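Local coordinates for protein transcriptional regulator, MarR family, putative (Bacillus cereus, PDB 3BJA) that probably binds DNA and regulates transcription as a member of the MarR family of winged helix-turn-helix proteins, at residues Q40-S45 and T89-T94. Sequence-based numbering, arbitrary orientation.
Sequences QVLAKS and TLVYLT
Leu42 and Leu93 meet with the same first torsion: in each, CG lies anti to the carbonyl carbon and beside the backbone N (chi1 -69° in Leu42). Both side chains leave the backbone toward the facing segment at CB, and CB of Leu42 comes to 3.8 Å from CG of Leu93. Beyond that point the two methyls of Leu42 part company. CD1 packs at 4.0 Å against CG1 of Val91, which stands anti to its own backbone N (chi1 -167°), and the two side chains cross at about a right angle. CD2 settles on the strand backbone, 3.8 Å from the carbonyl O of Val91. Leu93 also touches the next residue of the helix: its CD1 lies 3.9 Å from CA of Ala43 and 4.0 Å from Ala43 CB. The side-chain contacts are thus apolar, with one Leu42 methyl lying against a strand carbonyl; Leu42 is the buried centre, its CA 6.1 Å from Tyr92 CA. The bond from CA to CB of Tyr92 points away from the helix, and its ring makes a cation-pi contact with Lys47. Ser45, the first residue after the helix, bonds through both OG and N to the carbonyl O of Val41; the hydroxyl approaches from above the carbonyl plane. The short axes of helix 40-44 and strand 89-93 run nearly perpendicular, at 94°. In the winged helix fold of this family, this packs the C-terminal end of helix 33-44 against the central strand of the small antiparallel sheet, between 48-49 and 77-81; strands 77-81 and 89-93 form the hairpin of the wing. Leu42 also touches Val77 of strand 77-81, Val91 leans on Met50 of helix 50-56, and helix 95-116 adjoins Ala43 and Leu93 through Lys101 and Glu98.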
loop_
_atom_site.group_PDB
_atom_site.type_symbol
_atom_site.label_atom_id
_atom_site.label_comp_id
_atom_site.label_asym_id
_atom_site.label_seq_id
_atom_site.Cartn_x
_atom_site.Cartn_y
_atom_site.Cartn_z
ATOM N N GLN A 40 1.967 9.298 13.545
ATOM C CA GLN A 40 2.631 8.233 14.322
ATOM C C GLN A 40 4.154 8.376 14.188
ATOM O O GLN A 40 4.852 8.455 15.205
ATOM C CB GLN A 40 2.161 6.815 13.900
ATOM C CG GLN A 40 0.664 6.523 14.158
ATOM C CD GLN A 40 0.256 6.644 15.637
ATOM O OE1 GLN A 40 1.060 6.400 16.539
ATOM N NE2 GLN A 40 -1.001 7.009 15.885
ATOM N N VAL A 41 4.653 8.469 12.945
ATOM C CA VAL A 41 6.100 8.651 12.703
ATOM C C VAL A 41 6.647 9.892 13.425
ATOM O O VAL A 41 7.635 9.783 14.157
ATOM C CB VAL A 41 6.443 8.737 11.199
ATOM C CG1 VAL A 41 7.890 9.268 10.978
ATOM C CG2 VAL A 41 6.211 7.379 10.518
ATOM N N LEU A 42 5.982 11.041 13.250
ATOM C CA LEU A 42 6.423 12.314 13.873
ATOM C C LEU A 42 6.270 12.413 15.393
ATOM O O LEU A 42 6.856 13.319 15.996
ATOM C CB LEU A 42 5.738 13.527 13.214
ATOM C CG LEU A 42 6.097 13.904 11.772
ATOM C CD1 LEU A 42 5.219 15.072 11.360
ATOM C CD2 LEU A 42 7.578 14.260 11.588
ATOM N N ALA A 43 5.448 11.561 16.009
ATOM C CA ALA A 43 5.321 11.564 17.476
ATOM C C ALA A 43 6.531 10.852 18.091
ATOM O O ALA A 43 7.132 11.395 19.035
ATOM C CB ALA A 43 4.048 10.903 17.911
ATOM N N LYS A 44 6.876 9.665 17.536
ATOM C CA LYS A 44 8.020 8.818 18.003
ATOM C C LYS A 44 9.346 9.557 17.859
ATOM O O LYS A 44 10.073 9.740 18.839
ATOM C CB LYS A 44 8.113 7.482 17.247
ATOM C CG LYS A 44 6.935 6.525 17.438
ATOM N N SER A 45 9.650 9.986 16.637
ATOM C CA SER A 45 10.846 10.796 16.379
ATOM C C SER A 45 10.507 12.247 16.703
ATOM O O SER A 45 9.338 12.615 16.771
ATOM C CB SER A 45 11.252 10.696 14.907
ATOM O OG SER A 45 10.291 11.307 14.039
ATOM N N THR A 89 14.422 20.758 4.719
ATOM C CA THR A 89 13.203 21.141 5.435
ATOM C C THR A 89 13.002 20.214 6.632
ATOM O O THR A 89 12.972 18.993 6.462
ATOM C CB THR A 89 11.967 21.031 4.518
ATOM O OG1 THR A 89 12.172 21.826 3.355
ATOM C CG2 THR A 89 10.706 21.522 5.218
ATOM N N LEU A 90 12.869 20.799 7.825
ATOM C CA LEU A 90 12.596 20.051 9.070
ATOM C C LEU A 90 11.090 20.063 9.291
ATOM O O LEU A 90 10.457 21.094 9.051
ATOM C CB LEU A 90 13.287 20.702 10.269
ATOM C CG LEU A 90 14.817 20.776 10.231
ATOM C CD1 LEU A 90 15.365 21.733 11.299
ATOM C CD2 LEU A 90 15.428 19.375 10.345
ATOM N N VAL A 91 10.532 18.937 9.751
ATOM C CA VAL A 91 9.082 18.779 9.987
ATOM C C VAL A 91 8.810 18.260 11.410
ATOM O O VAL A 91 9.576 17.459 11.949
ATOM C CB VAL A 91 8.446 17.779 8.985
ATOM C CG1 VAL A 91 6.922 17.874 9.025
ATOM C CG2 VAL A 91 8.931 18.038 7.569
ATOM N N TYR A 92 7.708 18.704 12.006
ATOM C CA TYR A 92 7.335 18.292 13.367
ATOM C C TYR A 92 5.859 18.523 13.660
ATOM O O TYR A 92 5.201 19.311 12.970
ATOM C CB TYR A 92 8.225 18.994 14.421
ATOM C CG TYR A 92 8.199 20.507 14.422
ATOM C CD1 TYR A 92 8.917 21.242 13.464
ATOM C CD2 TYR A 92 7.503 21.223 15.412
ATOM C CE1 TYR A 92 8.910 22.659 13.459
ATOM C CE2 TYR A 92 7.497 22.644 15.427
ATOM C CZ TYR A 92 8.202 23.352 14.445
ATOM O OH TYR A 92 8.211 24.737 14.440
ATOM N N LEU A 93 5.350 17.808 14.669
ATOM C CA LEU A 93 3.960 17.963 15.113
ATOM C C LEU A 93 3.755 19.273 15.856
ATOM O O LEU A 93 4.627 19.711 16.602
ATOM C CB LEU A 93 3.520 16.821 16.046
ATOM C CG LEU A 93 3.262 15.443 15.443
ATOM C CD1 LEU A 93 2.854 14.484 16.550
ATOM C CD2 LEU A 93 2.186 15.491 14.366
ATOM N N THR A 94 2.588 19.878 15.636
ATOM C CA THR A 94 2.153 21.067 16.356
ATOM C C THR A 94 1.407 20.547 17.596
ATOM O O THR A 94 1.212 19.320 17.746
ATOM C CB THR A 94 1.172 21.919 15.524
ATOM O OG1 THR A 94 -0.021 21.162 15.266
ATOM C CG2 THR A 94 1.809 22.361 14.199
#